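PDB 3RKL: stiv-a81 from Sulfolobus Turreted Icosahedral Virus, which is of unknown function, a hyperthermophilic viral protein whose small antiparallel sheet packs on a helical hairpin that probably pairs with another copy into a four-helix bundle. Local coordinates for residues 23-28 with 72-77; 11-14 with 19-22; 4-9 with 64-69. The protein carries 1 engineered substitution. One frame throughout, in Å; residues are numbered along the deposited sequence.

Interaction 1 (23-28 with 72-77); sequences SNLQED and TSMFID. Engineered in segment 72-77: M74 (natural residue Leu).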
loop_
_atom_site.group_PDB
_atom_site.type_symbol
_atom_site.label_atom_id
_atom_site.label_comp_id
_atom_site.label_asym_id
_atom_site.label_seq_id
_atom_site.Cartn_x
_atom_site.Cartn_y
_atom_site.Cartn_z
ATOM N N SER A 23 16.395 -18.470 9.988
ATOM C CA SER A 23 16.206 -19.712 9.211
ATOM C C SER A 23 16.057 -19.518 7.698
ATOM O O SER A 23 16.261 -20.458 6.924
ATOM C CB SER A 23 14.993 -20.483 9.744
ATOM O OG SER A 23 13.781 -19.841 9.384
ATOM N N ASN A 24 15.651 -18.326 7.281
ATOM C CA ASN A 24 15.535 -17.993 5.868
ATOM C C ASN A 24 15.901 -16.537 5.727
ATOM O O ASN A 24 15.030 -15.682 5.869
ATOM C CB ASN A 24 14.101 -18.236 5.382
ATOM C CG ASN A 24 13.926 -17.979 3.890
ATOM O OD1 ASN A 24 14.733 -17.295 3.252
ATOM N ND2 ASN A 24 12.853 -18.523 3.329
ATOM N N LEU A 25 17.178 -16.258 5.463
ATOM C CA LEU A 25 17.690 -14.884 5.551
ATOM C C LEU A 25 16.922 -13.901 4.670
ATOM O O LEU A 25 16.537 -12.828 5.138
ATOM C CB LEU A 25 19.191 -14.805 5.270
ATOM C CG LEU A 25 20.110 -15.451 6.308
ATOM C CD1 LEU A 25 21.578 -15.342 5.901
ATOM C CD2 LEU A 25 19.881 -14.821 7.689
ATOM N N GLN A 26 16.680 -14.271 3.413
ATOM C CA GLN A 26 15.979 -13.381 2.482
ATOM C C GLN A 26 14.620 -12.960 3.054
ATOM O O GLN A 26 14.261 -11.778 3.025
ATOM C CB GLN A 26 15.818 -14.045 1.104
ATOM C CG GLN A 26 14.960 -13.251 0.096
ATOM C CD GLN A 26 15.634 -11.981 -0.383
ATOM O OE1 GLN A 26 16.422 -11.999 -1.337
ATOM N NE2 GLN A 26 15.309 -10.861 0.261
ATOM N N GLU A 27 13.878 -13.924 3.590
ATOM C CA GLU A 27 12.545 -13.672 4.129
ATOM C C GLU A 27 12.609 -12.980 5.480
ATOM O O GLU A 27 11.852 -12.040 5.747
ATOM C CB GLU A 27 11.744 -14.979 4.244
ATOM C CG GLU A 27 11.307 -15.532 2.904
ATOM C CD GLU A 27 10.531 -14.517 2.087
ATOM O OE1 GLU A 27 9.468 -14.070 2.565
ATOM O OE2 GLU A 27 10.992 -14.165 0.978
ATOM N N ASP A 28 13.522 -13.445 6.327
ATOM C CA ASP A 28 13.701 -12.873 7.664
ATOM C C ASP A 28 14.109 -11.401 7.606
ATOM O O ASP A 28 13.656 -10.581 8.411
ATOM C CB ASP A 28 14.763 -13.661 8.450
ATOM C CG ASP A 28 14.296 -15.059 8.858
ATOM O OD1 ASP A 28 13.075 -15.298 9.025
ATOM O OD2 ASP A 28 15.173 -15.923 9.018
ATOM N N THR A 72 21.492 -9.214 8.103
ATOM C CA THR A 72 22.122 -8.686 6.896
ATOM C C THR A 72 23.625 -8.992 6.843
ATOM O O THR A 72 24.181 -9.134 5.771
ATOM C CB THR A 72 21.898 -7.177 6.724
ATOM O OG1 THR A 72 22.506 -6.467 7.807
ATOM C CG2 THR A 72 20.400 -6.863 6.635
ATOM N N SER A 73 24.268 -9.088 7.999
ATOM C CA SER A 73 25.678 -9.465 8.033
ATOM C C SER A 73 25.839 -10.891 7.544
ATOM O O SER A 73 26.716 -11.186 6.728
ATOM C CB SER A 73 26.252 -9.335 9.441
ATOM O OG SER A 73 27.652 -9.566 9.421
HETATM N N MSE A 74 24.990 -11.773 8.061
HETATM C CA MSE A 74 25.002 -13.189 7.650
HETATM C C MSE A 74 24.746 -13.320 6.143
HETATM O O MSE A 74 25.317 -14.180 5.472
HETATM C CB MSE A 74 23.936 -13.980 8.412
HETATM C CG MSE A 74 24.142 -14.083 9.914
HETATM SE SE MSE A 74 22.535 -14.781 10.837
HETATM C CE MSE A 74 22.278 -16.406 9.778
ATOM N N PHE A 75 23.859 -12.469 5.629
ATOM C CA PHE A 75 23.445 -12.479 4.222
ATOM C C PHE A 75 24.620 -12.149 3.300
ATOM O O PHE A 75 24.819 -12.811 2.288
ATOM C CB PHE A 75 22.273 -11.491 4.072
ATOM C CG PHE A 75 21.390 -11.690 2.855
ATOM C CD1 PHE A 75 20.895 -12.929 2.495
ATOM C CD2 PHE A 75 20.957 -10.577 2.147
ATOM C CE1 PHE A 75 20.036 -13.060 1.411
ATOM C CE2 PHE A 75 20.102 -10.696 1.077
ATOM C CZ PHE A 75 19.645 -11.941 0.700
ATOM N N ILE A 76 25.416 -11.144 3.653
ATOM C CA ILE A 76 26.529 -10.748 2.789
ATOM C C ILE A 76 27.711 -11.704 2.896
ATOM O O ILE A 76 28.360 -12.001 1.893
ATOM C CB ILE A 76 26.970 -9.267 2.992
ATOM C CG1 ILE A 76 28.225 -8.984 2.155
ATOM C CG2 ILE A 76 27.230 -8.942 4.435
ATOM C CD1 ILE A 76 28.499 -7.519 1.988
ATOM N N ASP A 77 27.990 -12.183 4.106
ATOM C CA ASP A 77 29.020 -13.196 4.312
ATOM C C ASP A 77 28.716 -14.423 3.458
ATOM O O ASP A 77 29.600 -14.969 2.798
ATOM C CB ASP A 77 29.073 -13.619 5.780
ATOM C CG ASP A 77 29.668 -12.555 6.689
ATOM O OD1 ASP A 77 30.021 -11.451 6.220
ATOM O OD2 ASP A 77 29.762 -12.829 7.902
#

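Interaction 2 (11-14 with 19-22); sequences NTIE and EFVL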
loop_
_atom_site.group_PDB
_atom_site.type_symbol
_atom_site.label_atom_id
_atom_site.label_comp_id
_atom_site.label_asym_id
_atom_site.label_seq_id
_atom_site.Cartn_x
_atom_site.Cartn_y
_atom_site.Cartn_z
ATOM N N ASN A 11 23.911 -19.420 12.962
ATOM C CA ASN A 11 22.704 -18.733 12.484
ATOM C C ASN A 11 21.904 -18.073 13.614
ATOM O O ASN A 11 20.726 -17.750 13.450
ATOM C CB ASN A 11 21.816 -19.709 11.711
ATOM C CG ASN A 11 21.301 -20.839 12.576
ATOM O OD1 ASN A 11 21.991 -21.304 13.485
ATOM N ND2 ASN A 11 20.085 -21.293 12.296
ATOM N N THR A 12 22.558 -17.852 14.749
ATOM C CA THR A 12 21.899 -17.322 15.937
ATOM C C THR A 12 22.543 -16.015 16.353
ATOM O O THR A 12 23.766 -15.895 16.383
ATOM C CB THR A 12 21.995 -18.292 17.129
ATOM O OG1 THR A 12 21.425 -19.553 16.771
ATOM C CG2 THR A 12 21.244 -17.742 18.336
ATOM N N ILE A 13 21.705 -15.040 16.674
ATOM C CA ILE A 13 22.173 -13.770 17.200
ATOM C C ILE A 13 22.000 -13.778 18.708
ATOM O O ILE A 13 20.957 -14.201 19.217
ATOM C CB ILE A 13 21.393 -12.597 16.588
ATOM C CG1 ILE A 13 21.578 -12.596 15.069
ATOM C CG2 ILE A 13 21.858 -11.270 17.193
ATOM C CD1 ILE A 13 20.461 -11.923 14.330
ATOM N N GLU A 14 23.029 -13.308 19.413
ATOM C CA GLU A 14 23.015 -13.241 20.862
ATOM C C GLU A 14 23.103 -11.777 21.238
ATOM O O GLU A 14 24.037 -11.098 20.825
ATOM C CB GLU A 14 24.200 -14.019 21.449
ATOM C CG GLU A 14 24.029 -15.533 21.357
ATOM C CD GLU A 14 25.337 -16.315 21.455
ATOM O OE1 GLU A 14 25.266 -17.563 21.495
ATOM O OE2 GLU A 14 26.425 -15.699 21.486
ATOM N N GLU A 19 18.474 -14.846 22.636
ATOM C CA GLU A 19 19.051 -15.503 21.457
ATOM C C GLU A 19 17.997 -15.534 20.355
ATOM O O GLU A 19 16.844 -15.862 20.622
ATOM C CB GLU A 19 19.491 -16.935 21.783
ATOM C CG GLU A 19 20.994 -17.095 21.972
ATOM C CD GLU A 19 21.376 -18.389 22.668
ATOM O OE1 GLU A 19 20.710 -19.418 22.430
ATOM O OE2 GLU A 19 22.347 -18.380 23.454
ATOM N N PHE A 20 18.397 -15.208 19.126
ATOM C CA PHE A 20 17.459 -15.126 18.001
ATOM C C PHE A 20 17.982 -15.910 16.800
ATOM O O PHE A 20 19.054 -15.610 16.280
ATOM C CB PHE A 20 17.243 -13.670 17.611
ATOM C CG PHE A 20 16.100 -13.453 16.662
ATOM C CD1 PHE A 20 14.799 -13.359 17.138
ATOM C CD2 PHE A 20 16.321 -13.318 15.300
ATOM C CE1 PHE A 20 13.740 -13.145 16.268
ATOM C CE2 PHE A 20 15.264 -13.110 14.429
ATOM C CZ PHE A 20 13.974 -13.023 14.918
ATOM N N VAL A 21 17.220 -16.924 16.388
ATOM C CA VAL A 21 17.640 -17.843 15.331
ATOM C C VAL A 21 17.033 -17.478 13.988
ATOM O O VAL A 21 15.813 -17.360 13.854
ATOM C CB VAL A 21 17.256 -19.291 15.678
ATOM C CG1 VAL A 21 17.696 -20.236 14.563
ATOM C CG2 VAL A 21 17.873 -19.692 17.014
ATOM N N LEU A 22 17.898 -17.298 12.992
ATOM C CA LEU A 22 17.463 -17.032 11.631
ATOM C C LEU A 22 17.379 -18.352 10.871
ATOM O O LEU A 22 18.176 -19.261 11.104
ATOM C CB LEU A 22 18.418 -16.052 10.936
ATOM C CG LEU A 22 18.409 -14.590 11.402
ATOM C CD1 LEU A 22 17.002 -13.997 11.392
ATOM C CD2 LEU A 22 19.045 -14.418 12.769
#

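Interaction 3 (4-9 with 64-69); sequences ITINIK and YAIYLA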
loop_
_atom_site.group_PDB
_atom_site.type_symbol
_atom_site.label_atom_id
_atom_site.label_comp_id
_atom_site.label_asym_id
_atom_site.label_seq_id
_atom_site.Cartn_x
_atom_site.Cartn_y
_atom_site.Cartn_z
ATOM N N ILE A 4 28.110 -0.684 20.538
ATOM C CA ILE A 4 27.146 -1.779 20.498
ATOM C C ILE A 4 27.824 -3.035 19.970
ATOM O O ILE A 4 28.444 -3.012 18.906
ATOM C CB ILE A 4 25.961 -1.464 19.551
ATOM C CG1 ILE A 4 25.196 -0.233 20.026
ATOM C CG2 ILE A 4 25.020 -2.649 19.466
ATOM C CD1 ILE A 4 24.249 0.334 18.967
ATOM N N THR A 5 27.694 -4.138 20.700
ATOM C CA THR A 5 28.282 -5.408 20.265
ATOM C C THR A 5 27.207 -6.456 20.010
ATOM O O THR A 5 26.363 -6.723 20.869
ATOM C CB THR A 5 29.275 -5.947 21.294
ATOM O OG1 THR A 5 30.289 -4.967 21.512
ATOM C CG2 THR A 5 29.917 -7.228 20.798
ATOM N N ILE A 6 27.250 -7.035 18.814
ATOM C CA ILE A 6 26.312 -8.075 18.403
ATOM C C ILE A 6 27.085 -9.360 18.201
ATOM O O ILE A 6 28.000 -9.418 17.379
ATOM C CB ILE A 6 25.614 -7.725 17.078
ATOM C CG1 ILE A 6 25.031 -6.315 17.126
ATOM C CG2 ILE A 6 24.513 -8.745 16.770
ATOM C CD1 ILE A 6 24.508 -5.817 15.785
ATOM N N ASN A 7 26.711 -10.395 18.944
ATOM C CA ASN A 7 27.381 -11.685 18.842
ATOM C C ASN A 7 26.597 -12.615 17.939
ATOM O O ASN A 7 25.370 -12.693 18.015
ATOM C CB ASN A 7 27.581 -12.301 20.219
ATOM C CG ASN A 7 28.664 -11.595 21.007
ATOM O OD1 ASN A 7 29.846 -11.650 20.653
ATOM N ND2 ASN A 7 28.265 -10.908 22.070
ATOM N N ILE A 8 27.320 -13.294 17.061
ATOM C CA ILE A 8 26.715 -14.209 16.111
ATOM C C ILE A 8 27.415 -15.558 16.229
ATOM O O ILE A 8 28.630 -15.657 16.047
ATOM C CB ILE A 8 26.796 -13.663 14.675
ATOM C CG1 ILE A 8 25.962 -12.381 14.558
ATOM C CG2 ILE A 8 26.301 -14.692 13.677
ATOM C CD1 ILE A 8 26.064 -11.697 13.211
ATOM N N LYS A 9 26.630 -16.572 16.584
ATOM C CA LYS A 9 27.074 -17.958 16.614
ATOM C C LYS A 9 26.277 -18.714 15.559
ATOM O O LYS A 9 25.097 -19.018 15.762
ATOM C CB LYS A 9 26.843 -18.580 17.993
ATOM C CG LYS A 9 27.982 -18.359 18.983
ATOM C CD LYS A 9 27.928 -19.371 20.132
ATOM C CE LYS A 9 29.232 -19.411 20.911
ATOM N NZ LYS A 9 29.660 -18.054 21.338
ATOM N N TYR A 64 14.749 -5.817 17.585
ATOM C CA TYR A 64 14.506 -6.290 16.218
ATOM C C TYR A 64 15.442 -5.624 15.208
ATOM O O TYR A 64 15.865 -6.263 14.258
ATOM C CB TYR A 64 13.020 -6.183 15.856
ATOM C CG TYR A 64 12.283 -7.399 16.346
ATOM C CD1 TYR A 64 12.113 -8.494 15.512
ATOM C CD2 TYR A 64 11.830 -7.495 17.658
ATOM C CE1 TYR A 64 11.481 -9.638 15.942
ATOM C CE2 TYR A 64 11.197 -8.653 18.107
ATOM C CZ TYR A 64 11.039 -9.723 17.236
ATOM O OH TYR A 64 10.416 -10.873 17.643
ATOM N N ALA A 65 15.811 -4.364 15.436
ATOM C CA ALA A 65 16.802 -3.698 14.588
ATOM C C ALA A 65 18.177 -4.374 14.712
ATOM O O ALA A 65 18.917 -4.489 13.733
ATOM C CB ALA A 65 16.895 -2.212 14.939
ATOM N N ILE A 66 18.514 -4.822 15.920
ATOM C CA ILE A 66 19.764 -5.553 16.154
ATOM C C ILE A 66 19.744 -6.891 15.381
ATOM O O ILE A 66 20.719 -7.238 14.706
ATOM C CB ILE A 66 20.020 -5.770 17.657
ATOM C CG1 ILE A 66 20.457 -4.455 18.319
ATOM C CG2 ILE A 66 21.057 -6.885 17.888
ATOM C CD1 ILE A 66 21.905 -4.042 18.033
ATOM N N TYR A 67 18.625 -7.606 15.446
ATOM C CA TYR A 67 18.499 -8.894 14.741
ATOM C C TYR A 67 18.632 -8.695 13.226
ATOM O O TYR A 67 19.273 -9.484 12.520
ATOM C CB TYR A 67 17.170 -9.557 15.062
ATOM C CG TYR A 67 16.943 -9.839 16.534
ATOM C CD1 TYR A 67 18.011 -10.004 17.418
ATOM C CD2 TYR A 67 15.659 -9.952 17.032
ATOM C CE1 TYR A 67 17.797 -10.247 18.751
ATOM C CE2 TYR A 67 15.440 -10.225 18.372
ATOM C CZ TYR A 67 16.509 -10.361 19.218
ATOM O OH TYR A 67 16.265 -10.610 20.560
ATOM N N LEU A 68 18.032 -7.612 12.751
ATOM C CA LEU A 68 18.110 -7.241 11.346
ATOM C C LEU A 68 19.548 -6.925 10.915
ATOM O O LEU A 68 20.002 -7.377 9.856
ATOM C CB LEU A 68 17.189 -6.053 11.107
ATOM C CG LEU A 68 17.059 -5.475 9.714
ATOM C CD1 LEU A 68 16.730 -6.574 8.668
ATOM C CD2 LEU A 68 15.999 -4.378 9.769
ATOM N N ALA A 69 20.287 -6.187 11.744
ATOM C CA ALA A 69 21.693 -5.882 11.434
ATOM C C ALA A 69 22.513 -7.172 11.375
ATOM O O ALA A 69 23.320 -7.368 10.449
ATOM C CB ALA A 69 22.280 -4.905 12.456
#

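Interaction 1 (23-28 with 72-77)
L25, in the first turn of helix 25-46, faces M74 and F75 on helix 55-80, with the CA atoms of L25 and F75 6.4 Å apart. The contact is a helix-helix packing close to the surface, at the open end of the two-helix hairpin, which probably makes up half of a four-helix bundle with a second subunit. L25 sits over the backbone between its two partners. A chi1 of -68° carries its CG toward helix 55-80, so that CD1 lies 3.7 Å from the backbone N of F75, while CD2 of L25 meets CE of M74 at 3.6 Å. M74 is an engineered selenomethionine (natural residue leucine); its chain crosses that of L25 at about a right angle, and the bend at chi3 brings CE back to L25. Nearer the backbone of L25, its CB touches CD1 of the F75 ring, which also packs on I29 and meets Y58 of the second subunit. The start of the helix is held by N24 as N-cap, whose OD1 takes a weak bond from the N of E27. D28 OD2 grips the incoming chain, accepting from the N atoms of both S23 and N24. Q26 gives its NE2 to the carbonyl of A40 of the second subunit, leaving OE1 of Q26 at the edge of the F75 ring, 3.8 Å from CZ.

Interaction 2 (11-14 with 19-22)
I13 and F20 form the hydrogen-bonded pair at the middle of two short antiparallel strands: the N of I13 gives a nearly straight bond to the O of F20 (2.7 Å), and the N of F20 returns one to the O of I13. From the strand, I13 runs obliquely toward L22. Its CB lies 4.4 Å from CB of F20, CG1 approaches CD2 of L22, and CD1 ends tight against it, 3.3 Å from CD2 of L22, closer than usual van der Waals contact. With CG1 anti to the carbonyl carbon (chi1 -60°), the branch is carried along this face, where Y67 of helix 55-80 also packs and stacks its ring on that of F20. T12, E14 and E19, with V21 among them, make the other face largely polar. There the extended glutamates lie side by side, OE1 of E14 3.6 Å from OE2 of E19, a proximity of like charges that may favour proton uptake by one of them. Beyond the strands, N11 closes the pairing twice: its O accepts from the N of L22, and its ND2 donates to the O of L22 (3.0 Å). With I13 and F20 turned to the helices, this is a two-stranded antiparallel beta hairpin.

Interaction 3 (4-9 with 64-69)
I66 of helix 55-80 meets I4 and I6 on the first strand, its CD1 methyl lying 3.7 Å from CG2 of I4 and 3.9 Å from CD1 of I6. The branches cross obliquely, and CG2 of I66 adds a looser touch to CG1 and CG2 of I6. With CG1 of I66 anti to its carbonyl carbon and chi2 at -76°, CD1 reaches both strand residues. One helical turn on, the CB of A69 meets CD1 of I6 at 4.1 Å. This is a helix packed on an antiparallel sheet, an alpha+beta arrangement, its interface made of aliphatic carbons with no hydrogen bond across it. The axes of strand 4-9 and helix 64-69 approach to 9.6 Å and are inclined at 57°, so the two elements diverge away from the I6–I66 meeting point. Toward the far end of the strand the contact thins: I8 makes no contact with 64-69, its CD1 staying 5.8 Å from O of A69, and packs on I4 of the second subunit. On the strand's other face T5 points away, and exposed, poorly ordered K9 marks the solvent side. I4, I6 and N7 pair antiparallel with a strand of the second subunit, continuing the sheet across the interface.

In the fold
From the N terminus, strand 3-9 supplies the first half of interaction 3 and then turns into strand 12-15, which pairs with strand 18-21 in interaction 2, a short loop lying wholly within the longer span of interaction 3. The two share the sheet, where the N of E14 probably bonds to the O of N7. Interaction 2 closes before interaction 1 opens, so those two are in series. The chain then enters helix 25-46 and opens interaction 1 before helix 55-80 returns, first to close interaction 3 at 64-69, then interaction 1 at 72-77; these spans therefore cross. L22 and N11 of interaction 2 touch M74, so hairpin, both helices and first strand are joined.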